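Local atomic coordinates of STING-associated CdnE c-di-GMP synthase (Flavobacteriaceae, PDB entry 6WT8), a protein that probably synthesises the cyclic dinucleotide c-di-GMP, as a CD-NTase of a bacterial CBASS system whose signal is sensed by STING. Residues T30-K35 with D295-D300; D106-T111 with V198-Y203; K180-Y185 with I219-K224. All blocks are in the same frame, centred on the assembly; numbering follows the deposited sequence.

Contact 1. Residues T30-K35 with D295-D300; sequences TLSGSK and DLHYLD
Ser32, the first residue to leave the helical course of helix 27-31, meets His297 through its hydroxyl: with OG anti to the backbone N (chi1 -169°), that atom lies 3.9 Å from His297 CB. At Gly33 the extended backbone itself does the touching, its CA coming within 3.4 Å of His297 CD2. The next peptide then lies over the imidazole, Ser34 N standing 3.5 Å above the centre of the His297 ring, while Tyr298 CD1 packs on the opposite face toward the rim and Leu299 CB lies in plane at the edge. Sandwiched in this way, the ring is further held by a hydrogen bond between its NE2 atom and Glu43.

Asp300 holds Ser34 and Lys35 with one carboxylate oxygen each. Ser34 OG donates to Asp300 OD1 (2.7 Å), meeting it on the syn side but 30° out of the carboxylate plane; the same hydroxyl is also hydrogen-bonded to Phe37 N. Lys35 N donates to the syn lone pair of Asp300 OD2 at 2.9 Å. This two-point hold should fix the rotation of the carboxylate and the course of the chain after Ser34. The Lys35 chain is bent at chi3 and crosses Leu296 at about a right angle, with NZ 3.6 Å from Leu296 CD2; Lys35 NZ stays 5.1 Å from Asp300 OD2, too far for a salt bridge.

The contact joins two inter-helix loops of the helical part of the enzyme. Leu299 and Tyr298 pack on Ile51 of helix 46-56, and Leu296 reaches Leu301 and Ile304 of helix 300-314.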
loop_
_atom_site.group_PDB
_atom_site.type_symbol
_atom_site.label_atom_id
_atom_site.label_comp_id
_atom_site.label_asym_id
_atom_site.label_seq_id
_atom_site.Cartn_x
_atom_site.Cartn_y
_atom_site.Cartn_z
ATOM N N THR A 30 -21.315 -0.757 17.012
ATOM C CA THR A 30 -22.354 -1.394 17.814
ATOM C C THR A 30 -21.921 -1.681 19.231
ATOM O O THR A 30 -22.784 -1.950 20.076
ATOM C CB THR A 30 -22.810 -2.726 17.215
ATOM O OG1 THR A 30 -21.672 -3.557 16.914
ATOM C CG2 THR A 30 -23.728 -2.515 15.983
ATOM N N LEU A 31 -20.622 -1.683 19.506
ATOM C CA LEU A 31 -20.173 -2.064 20.837
ATOM C C LEU A 31 -19.651 -0.894 21.634
ATOM O O LEU A 31 -19.507 -1.009 22.850
ATOM C CB LEU A 31 -19.068 -3.125 20.764
ATOM C CG LEU A 31 -19.431 -4.413 20.030
ATOM C CD1 LEU A 31 -18.173 -5.248 19.775
ATOM C CD2 LEU A 31 -20.531 -5.218 20.754
ATOM N N SER A 32 -19.376 0.232 21.010
ATOM C CA SER A 32 -18.734 1.310 21.729
ATOM C C SER A 32 -19.530 2.595 21.545
ATOM O O SER A 32 -20.607 2.615 20.921
ATOM C CB SER A 32 -17.295 1.474 21.235
ATOM O OG SER A 32 -16.557 2.337 22.073
ATOM N N GLY A 33 -18.982 3.672 22.081
ATOM C CA GLY A 33 -19.544 4.991 21.855
ATOM C C GLY A 33 -18.469 6.043 21.987
ATOM O O GLY A 33 -17.450 5.842 22.648
ATOM N N SER A 34 -18.710 7.185 21.353
ATOM C CA SER A 34 -17.708 8.229 21.380
ATOM C C SER A 34 -17.585 8.842 22.771
ATOM O O SER A 34 -18.581 8.987 23.503
ATOM C CB SER A 34 -18.063 9.294 20.353
ATOM O OG SER A 34 -17.203 10.403 20.507
ATOM N N LYS A 35 -16.346 9.140 23.162
ATOM C CA LYS A 35 -16.099 9.894 24.388
ATOM C C LYS A 35 -16.145 11.393 24.160
ATOM O O LYS A 35 -16.330 12.148 25.118
ATOM C CB LYS A 35 -14.727 9.554 24.977
ATOM C CG LYS A 35 -14.537 8.100 25.375
ATOM C CD LYS A 35 -13.117 7.887 25.918
ATOM C CE LYS A 35 -12.063 8.557 25.027
ATOM N NZ LYS A 35 -10.676 8.220 25.456
ATOM N N ASP A 295 -8.450 1.251 21.283
ATOM C CA ASP A 295 -9.737 1.033 21.949
ATOM C C ASP A 295 -10.676 2.207 21.752
ATOM O O ASP A 295 -11.722 2.281 22.411
ATOM C CB ASP A 295 -9.529 0.756 23.440
ATOM C CG ASP A 295 -8.882 -0.590 23.678
ATOM O OD1 ASP A 295 -9.260 -1.564 22.992
ATOM O OD2 ASP A 295 -8.043 -0.681 24.608
ATOM N N LEU A 296 -10.347 3.114 20.857
ATOM C CA LEU A 296 -11.223 4.263 20.642
ATOM C C LEU A 296 -12.362 3.920 19.686
ATOM O O LEU A 296 -12.183 3.184 18.705
ATOM C CB LEU A 296 -10.432 5.425 20.039
ATOM C CG LEU A 296 -9.475 6.117 21.030
ATOM C CD1 LEU A 296 -8.841 7.282 20.271
ATOM C CD2 LEU A 296 -10.200 6.652 22.208
ATOM N N HIS A 297 -13.513 4.545 19.937
ATOM C CA HIS A 297 -14.613 4.543 18.989
ATOM C C HIS A 297 -14.194 5.250 17.702
ATOM O O HIS A 297 -13.342 6.154 17.692
ATOM C CB HIS A 297 -15.767 5.272 19.646
ATOM C CG HIS A 297 -17.019 5.389 18.806
ATOM N ND1 HIS A 297 -17.300 6.495 18.010
ATOM C CD2 HIS A 297 -18.126 4.601 18.770
ATOM C CE1 HIS A 297 -18.491 6.339 17.465
ATOM N NE2 HIS A 297 -19.021 5.207 17.919
ATOM N N TYR A 298 -14.805 4.851 16.571
ATOM C CA TYR A 298 -14.323 5.367 15.275
ATOM C C TYR A 298 -14.380 6.897 15.163
ATOM O O TYR A 298 -13.483 7.479 14.548
ATOM C CB TYR A 298 -15.084 4.705 14.109
ATOM C CG TYR A 298 -16.504 5.194 13.893
ATOM C CD1 TYR A 298 -17.582 4.679 14.647
ATOM C CD2 TYR A 298 -16.775 6.231 13.002
ATOM C CE1 TYR A 298 -18.878 5.178 14.476
ATOM C CE2 TYR A 298 -18.062 6.735 12.838
ATOM C CZ TYR A 298 -19.104 6.208 13.556
ATOM O OH TYR A 298 -20.387 6.714 13.408
ATOM N N LEU A 299 -15.369 7.559 15.784
ATOM C CA LEU A 299 -15.428 9.025 15.669
ATOM C C LEU A 299 -14.247 9.655 16.385
ATOM O O LEU A 299 -13.763 10.707 15.970
ATOM C CB LEU A 299 -16.750 9.579 16.237
ATOM C CG LEU A 299 -18.009 9.237 15.387
ATOM C CD1 LEU A 299 -19.228 9.686 16.114
ATOM C CD2 LEU A 299 -17.978 9.908 14.008
ATOM N N ASP A 300 -13.792 9.043 17.482
ATOM C CA ASP A 300 -12.676 9.623 18.211
ATOM C C ASP A 300 -11.367 9.463 17.450
ATOM O O ASP A 300 -10.408 10.174 17.769
ATOM C CB ASP A 300 -12.566 8.984 19.606
ATOM C CG ASP A 300 -13.760 9.350 20.518
ATOM O OD1 ASP A 300 -14.492 10.302 20.213
ATOM O OD2 ASP A 300 -13.991 8.692 21.561
#

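Contact 2. Residues D106-T111 with V198-Y203; sequences DLVQIT and VTATYY
Leu107 to Thr111 and Val198 to Ala200 pair as parallel strands through an unbroken ladder of four backbone hydrogen bonds, typified by Gln109 N to Val198 O at 2.8 Å, while the axes, 4.5 Å apart at their closest, diverge by 48°, a strong twist.

Tyr202 lays its ring across Ile110. The CG2 methyl of Ile110 sits 3.4 Å from the centroid of the Tyr202 ring and only 3° off its normal, a CH-pi contact over the face, and CD1 of the same isoleucine reaches Tyr202 CE1 at 3.6 Å. The Tyr202 hydroxyl is hydrogen-bonded to Asp86, and Lys217 makes a cation-pi contact with the ring. An alanine in place of Tyr202 would probably strip both Ile110 methyls of their aromatic cover, and leave Asp86 without this hydrogen bond and Lys217 without its cation-pi partner.

This pairing lies within the mixed sheet that, as in other CD-NTases, forms the core of the nucleotidyltransferase fold. Val108, Val198, Ala200 and Ile110 line one face; Gln109, Thr199, Thr111 and Thr201 project from the other, where helix 154-172 packs on Gln109, Thr199 and Thr111. There Gln109, its CG set between the backbone N and carbonyl carbon (chi1 63°), lies alongside Thr199, and its NE2 donates to Thr199 OG1 at 3.0 Å with the oxygen close to the amide plane. Gln109 NE2 is also hydrogen-bonded to Ser165, and OE1 to His81. Thr111 OG1 and Thr201 OG1, 3.2 Å apart, are both hydrogen-bonded to the amide of Gln154.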
loop_
_atom_site.group_PDB
_atom_site.type_symbol
_atom_site.label_atom_id
_atom_site.label_comp_id
_atom_site.label_asym_id
_atom_site.label_seq_id
_atom_site.Cartn_x
_atom_site.Cartn_y
_atom_site.Cartn_z
ATOM N N ASP A 106 -1.729 -5.394 -8.742
ATOM C CA ASP A 106 -0.822 -5.695 -9.857
ATOM C C ASP A 106 -0.308 -7.122 -9.707
ATOM O O ASP A 106 -0.019 -7.584 -8.581
ATOM C CB ASP A 106 0.453 -4.827 -9.844
ATOM C CG ASP A 106 0.238 -3.371 -10.032
ATOM O OD1 ASP A 106 -0.750 -2.945 -10.626
ATOM O OD2 ASP A 106 1.148 -2.606 -9.608
ATOM N N LEU A 107 -0.150 -7.816 -10.836
ATOM C CA LEU A 107 0.520 -9.110 -10.812
ATOM C C LEU A 107 2.022 -8.899 -11.007
ATOM O O LEU A 107 2.439 -8.165 -11.920
ATOM C CB LEU A 107 -0.037 -9.989 -11.941
ATOM C CG LEU A 107 0.606 -11.403 -12.048
ATOM C CD1 LEU A 107 -0.394 -12.338 -12.672
ATOM C CD2 LEU A 107 1.878 -11.377 -12.939
ATOM N N VAL A 108 2.844 -9.507 -10.144
ATOM C CA VAL A 108 4.294 -9.386 -10.249
ATOM C C VAL A 108 4.850 -10.755 -10.584
ATOM O O VAL A 108 4.592 -11.734 -9.858
ATOM C CB VAL A 108 4.906 -8.868 -8.930
ATOM C CG1 VAL A 108 6.378 -8.516 -9.165
ATOM C CG2 VAL A 108 4.190 -7.627 -8.486
ATOM N N GLN A 109 5.648 -10.853 -11.640
ATOM C CA GLN A 109 6.361 -12.092 -11.942
ATOM C C GLN A 109 7.849 -11.823 -11.779
ATOM O O GLN A 109 8.356 -10.808 -12.262
ATOM C CB GLN A 109 5.994 -12.635 -13.306
ATOM C CG GLN A 109 6.373 -11.729 -14.451
ATOM C CD GLN A 109 5.909 -12.300 -15.789
ATOM O OE1 GLN A 109 5.528 -13.482 -15.919
ATOM N NE2 GLN A 109 5.961 -11.452 -16.799
ATOM N N ILE A 110 8.529 -12.637 -10.971
ATOM C CA ILE A 110 9.872 -12.344 -10.503
ATOM C C ILE A 110 10.758 -13.498 -10.932
ATOM O O ILE A 110 10.535 -14.647 -10.517
ATOM C CB ILE A 110 9.865 -12.183 -8.963
ATOM C CG1 ILE A 110 8.763 -11.209 -8.520
ATOM C CG2 ILE A 110 11.224 -11.689 -8.548
ATOM C CD1 ILE A 110 8.407 -11.316 -6.994
ATOM N N THR A 111 11.793 -13.223 -11.731
ATOM C CA THR A 111 12.691 -14.303 -12.101
ATOM C C THR A 111 13.323 -14.909 -10.847
ATOM O O THR A 111 13.621 -14.192 -9.882
ATOM C CB THR A 111 13.758 -13.775 -13.046
ATOM O OG1 THR A 111 14.427 -12.633 -12.467
ATOM C CG2 THR A 111 13.117 -13.445 -14.375
ATOM N N VAL A 198 3.795 -6.860 -13.983
ATOM C CA VAL A 198 5.125 -6.320 -13.708
ATOM C C VAL A 198 6.114 -7.472 -13.755
ATOM O O VAL A 198 5.835 -8.541 -13.210
ATOM C CB VAL A 198 5.086 -5.657 -12.318
ATOM C CG1 VAL A 198 6.406 -5.049 -11.953
ATOM C CG2 VAL A 198 3.976 -4.580 -12.341
ATOM N N THR A 199 7.267 -7.244 -14.400
ATOM C CA THR A 199 8.344 -8.223 -14.505
ATOM C C THR A 199 9.543 -7.681 -13.739
ATOM O O THR A 199 9.948 -6.534 -13.960
ATOM C CB THR A 199 8.686 -8.485 -15.960
ATOM O OG1 THR A 199 7.488 -8.855 -16.667
ATOM C CG2 THR A 199 9.774 -9.542 -16.128
ATOM N N ALA A 200 10.099 -8.500 -12.853
ATOM C CA ALA A 200 11.131 -8.038 -11.943
ATOM C C ALA A 200 12.077 -9.169 -11.595
ATOM O O ALA A 200 11.820 -10.337 -11.889
ATOM C CB ALA A 200 10.477 -7.515 -10.666
ATOM N N THR A 201 13.191 -8.819 -10.964
ATOM C CA THR A 201 13.998 -9.823 -10.283
ATOM C C THR A 201 14.024 -9.515 -8.787
ATOM O O THR A 201 13.630 -8.431 -8.355
ATOM C CB THR A 201 15.409 -9.840 -10.890
ATOM O OG1 THR A 201 16.141 -10.965 -10.366
ATOM C CG2 THR A 201 16.154 -8.559 -10.573
ATOM N N TYR A 202 14.463 -10.478 -7.982
ATOM C CA TYR A 202 14.553 -10.219 -6.542
ATOM C C TYR A 202 15.797 -9.427 -6.185
ATOM O O TYR A 202 16.837 -9.497 -6.831
ATOM C CB TYR A 202 14.623 -11.527 -5.744
ATOM C CG TYR A 202 13.358 -12.294 -5.652
ATOM C CD1 TYR A 202 12.269 -11.755 -5.018
ATOM C CD2 TYR A 202 13.275 -13.576 -6.237
ATOM C CE1 TYR A 202 11.064 -12.474 -4.879
ATOM C CE2 TYR A 202 12.088 -14.301 -6.134
ATOM C CZ TYR A 202 11.006 -13.754 -5.457
ATOM O OH TYR A 202 9.791 -14.444 -5.309
ATOM N N TYR A 203 15.692 -8.751 -5.041
ATOM C CA TYR A 203 16.841 -8.168 -4.369
ATOM C C TYR A 203 16.809 -8.601 -2.919
ATOM O O TYR A 203 15.806 -8.368 -2.211
ATOM C CB TYR A 203 16.822 -6.640 -4.471
ATOM C CG TYR A 203 17.983 -5.998 -3.738
ATOM C CD1 TYR A 203 19.188 -5.828 -4.374
ATOM C CD2 TYR A 203 17.839 -5.572 -2.425
ATOM C CE1 TYR A 203 20.279 -5.236 -3.722
ATOM C CE2 TYR A 203 18.920 -4.998 -1.740
ATOM C CZ TYR A 203 20.122 -4.817 -2.412
ATOM O OH TYR A 203 21.217 -4.230 -1.771
#

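Contact 3. Residues K180-Y185 with I219-K224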
loop_
_atom_site.group_PDB
_atom_site.type_symbol
_atom_site.label_atom_id
_atom_site.label_comp_id
_atom_site.label_asym_id
_atom_site.label_seq_id
_atom_site.Cartn_x
_atom_site.Cartn_y
_atom_site.Cartn_z
ATOM N N LYS A 180 3.928 0.058 -22.599
ATOM C CA LYS A 180 4.394 0.740 -21.383
ATOM C C LYS A 180 5.732 0.169 -20.942
ATOM O O LYS A 180 6.026 -1.003 -21.178
ATOM C CB LYS A 180 3.400 0.640 -20.220
ATOM C CG LYS A 180 1.994 1.129 -20.581
ATOM C CD LYS A 180 1.186 1.466 -19.313
ATOM C CE LYS A 180 0.748 0.257 -18.536
ATOM N NZ LYS A 180 -0.223 0.609 -17.434
ATOM N N GLU A 181 6.540 1.017 -20.294
ATOM C CA GLU A 181 7.926 0.659 -19.995
ATOM C C GLU A 181 7.981 -0.409 -18.925
ATOM O O GLU A 181 8.816 -1.323 -19.000
ATOM C CB GLU A 181 8.716 1.848 -19.457
ATOM C CG GLU A 181 8.781 3.100 -20.242
ATOM C CD GLU A 181 9.572 4.107 -19.448
ATOM O OE1 GLU A 181 9.136 4.437 -18.313
ATOM O OE2 GLU A 181 10.657 4.491 -19.914
ATOM N N ASN A 182 7.181 -0.252 -17.876
ATOM C CA ASN A 182 7.361 -1.026 -16.660
ATOM C C ASN A 182 6.248 -2.038 -16.424
ATOM O O ASN A 182 6.293 -2.758 -15.429
ATOM C CB ASN A 182 7.473 -0.082 -15.449
ATOM C CG ASN A 182 8.781 0.682 -15.419
ATOM O OD1 ASN A 182 9.867 0.133 -15.636
ATOM N ND2 ASN A 182 8.682 1.981 -15.171
ATOM N N SER A 183 5.262 -2.143 -17.311
ATOM C CA SER A 183 4.262 -3.212 -17.132
ATOM C C SER A 183 3.598 -3.497 -18.474
ATOM O O SER A 183 3.675 -2.703 -19.422
ATOM C CB SER A 183 3.183 -2.865 -16.066
ATOM O OG SER A 183 2.417 -1.753 -16.556
ATOM N N ILE A 184 2.886 -4.621 -18.507
ATOM C CA ILE A 184 1.948 -4.979 -19.568
ATOM C C ILE A 184 0.530 -4.806 -19.029
ATOM O O ILE A 184 0.235 -5.302 -17.947
ATOM C CB ILE A 184 2.176 -6.430 -20.022
ATOM C CG1 ILE A 184 3.594 -6.617 -20.600
ATOM C CG2 ILE A 184 1.132 -6.818 -21.124
ATOM C CD1 ILE A 184 3.988 -8.132 -20.626
ATOM N N TYR A 185 -0.350 -4.133 -19.755
ATOM C CA TYR A 185 -1.689 -3.858 -19.240
ATOM C C TYR A 185 -2.685 -4.773 -19.951
ATOM O O TYR A 185 -2.795 -4.737 -21.175
ATOM C CB TYR A 185 -2.072 -2.391 -19.471
ATOM C CG TYR A 185 -3.105 -1.814 -18.508
ATOM C CD1 TYR A 185 -3.115 -2.184 -17.163
ATOM C CD2 TYR A 185 -4.025 -0.872 -18.933
ATOM C CE1 TYR A 185 -4.039 -1.633 -16.253
ATOM C CE2 TYR A 185 -4.955 -0.315 -18.051
ATOM C CZ TYR A 185 -4.957 -0.691 -16.716
ATOM O OH TYR A 185 -5.876 -0.140 -15.830
ATOM N N ILE A 219 12.080 -6.240 -4.828
ATOM C CA ILE A 219 12.096 -6.459 -6.274
ATOM C C ILE A 219 12.755 -5.287 -6.967
ATOM O O ILE A 219 12.720 -4.137 -6.522
ATOM C CB ILE A 219 10.688 -6.701 -6.851
ATOM C CG1 ILE A 219 9.732 -5.509 -6.579
ATOM C CG2 ILE A 219 10.104 -8.031 -6.290
ATOM C CD1 ILE A 219 8.374 -5.686 -7.254
ATOM N N GLN A 220 13.341 -5.594 -8.127
ATOM C CA GLN A 220 13.877 -4.587 -9.053
ATOM C C GLN A 220 13.162 -4.818 -10.368
ATOM O O GLN A 220 13.374 -5.836 -11.036
ATOM C CB GLN A 220 15.409 -4.695 -9.198
ATOM C CG GLN A 220 16.125 -4.300 -7.909
ATOM C CD GLN A 220 17.606 -4.127 -8.075
ATOM O OE1 GLN A 220 18.378 -4.997 -7.655
ATOM N NE2 GLN A 220 18.043 -3.011 -8.701
ATOM N N ILE A 221 12.292 -3.885 -10.704
ATOM C CA ILE A 221 11.398 -4.022 -11.856
ATOM C C ILE A 221 12.148 -3.762 -13.156
ATOM O O ILE A 221 12.881 -2.770 -13.290
ATOM C CB ILE A 221 10.230 -3.046 -11.691
ATOM C CG1 ILE A 221 9.388 -3.548 -10.511
ATOM C CG2 ILE A 221 9.323 -3.009 -12.921
ATOM C CD1 ILE A 221 8.299 -2.533 -10.043
ATOM N N TYR A 222 11.901 -4.613 -14.162
ATOM C CA TYR A 222 12.505 -4.453 -15.482
ATOM C C TYR A 222 11.799 -3.393 -16.328
ATOM O O TYR A 222 10.581 -3.432 -16.489
ATOM C CB TYR A 222 12.457 -5.793 -16.214
ATOM C CG TYR A 222 13.102 -5.722 -17.601
ATOM C CD1 TYR A 222 14.449 -5.507 -17.736
ATOM C CD2 TYR A 222 12.334 -5.839 -18.739
ATOM C CE1 TYR A 222 15.064 -5.437 -18.999
ATOM C CE2 TYR A 222 12.933 -5.783 -20.004
ATOM C CZ TYR A 222 14.290 -5.546 -20.113
ATOM O OH TYR A 222 14.885 -5.496 -21.373
ATOM N N ASN A 223 12.564 -2.453 -16.861
ATOM C CA ASN A 223 12.071 -1.421 -17.755
ATOM C C ASN A 223 12.383 -1.813 -19.192
ATOM O O ASN A 223 13.546 -1.950 -19.564
ATOM C CB ASN A 223 12.749 -0.093 -17.424
ATOM C CG ASN A 223 12.238 1.058 -18.311
ATOM O OD1 ASN A 223 12.211 0.948 -19.521
ATOM N ND2 ASN A 223 11.803 2.148 -17.669
ATOM N N LYS A 224 11.343 -2.021 -20.002
ATOM C CA LYS A 224 11.537 -2.553 -21.362
ATOM C C LYS A 224 12.222 -1.555 -22.286
ATOM O O LYS A 224 12.978 -1.957 -23.167
ATOM C CB LYS A 224 10.167 -2.917 -21.939
ATOM C CG LYS A 224 10.173 -3.347 -23.380
ATOM C CD LYS A 224 8.771 -3.569 -23.882
ATOM C CE LYS A 224 8.762 -4.084 -25.330
ATOM N NZ LYS A 224 7.364 -3.909 -25.816
HETATM O O HOH W 1 8.962 -4.506 -18.519
HETATM O O HOH W 2 8.032 -4.809 -15.830
HETATM O O HOH W 3 11.535 3.033 -14.872
#
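Asn223 places its amide against two flat groups of the facing loop, standing almost perpendicular to each: the Glu181 carboxylate is turned 82° from it and the Asn182 amide 88°. Glu181 CB lies 3.6 Å from both Asn223 OD1 and ND2, and farther out ND2 gives Glu181 OE2 a weak hydrogen bond of 3.4 Å. From Asn182 comes OD1, which rests 3.4 Å from Asn223 CB and is itself bonded to Asn230.

CG of Asn223 stands anti to the backbone N (chi1 -178°), on the side of Glu181 and Asn182, and the amide OD1 is taken up by Thr226 N. A water accepts from the two side-chain amides at once, 3.1 Å from Asn182 ND2 and 2.9 Å from Asn223 ND2. The backbones are joined directly by one nearly straight bond, Lys224 N to Glu181 O at 2.8 Å, the donor tilted slightly from the carbonyl plane. Two more waters link carbonyl oxygens: one is hydrogen-bonded to those of Glu181 and Tyr222, the other to those of Asn182 and Tyr222. One direct backbone bond and three bridging waters thus join the chains, without the repeating pattern of a strand pair.

Strands 184-189 and 218-221 both run antiparallel to strand 192-204, to which Ile184 bonds at Val197, and the contact bridges the place where one takes over from the other. Helix 154-172 lies alongside, its Glu166 salt-bridged to Lys224 NZ and its Arg162 packed against Ile184 and Lys224.

How the contacts relate
Contacts 2 and 3 belong to one sheet and touch, their centres 9 Å apart. Strand 192-204 is shared: 106-111 pairs with it on one side, while 219-224 takes its opposite edge, with Thr199 O 2.7 Å from Tyr222 N and Thr201 O 2.9 Å from Gln220 N, both probable hydrogen bonds. Contact 1 stands apart, in helical surroundings across the centre of the chain, about 42 Å from contact 2 and 44 Å from contact 3, centre to centre. Its long loop nonetheless encloses both along the sequence. In CD-NTases the active site generally lies between the nucleotidyltransferase sheet and the helical part, so the sheet that contacts 2 and 3 share probably forms one wall of it.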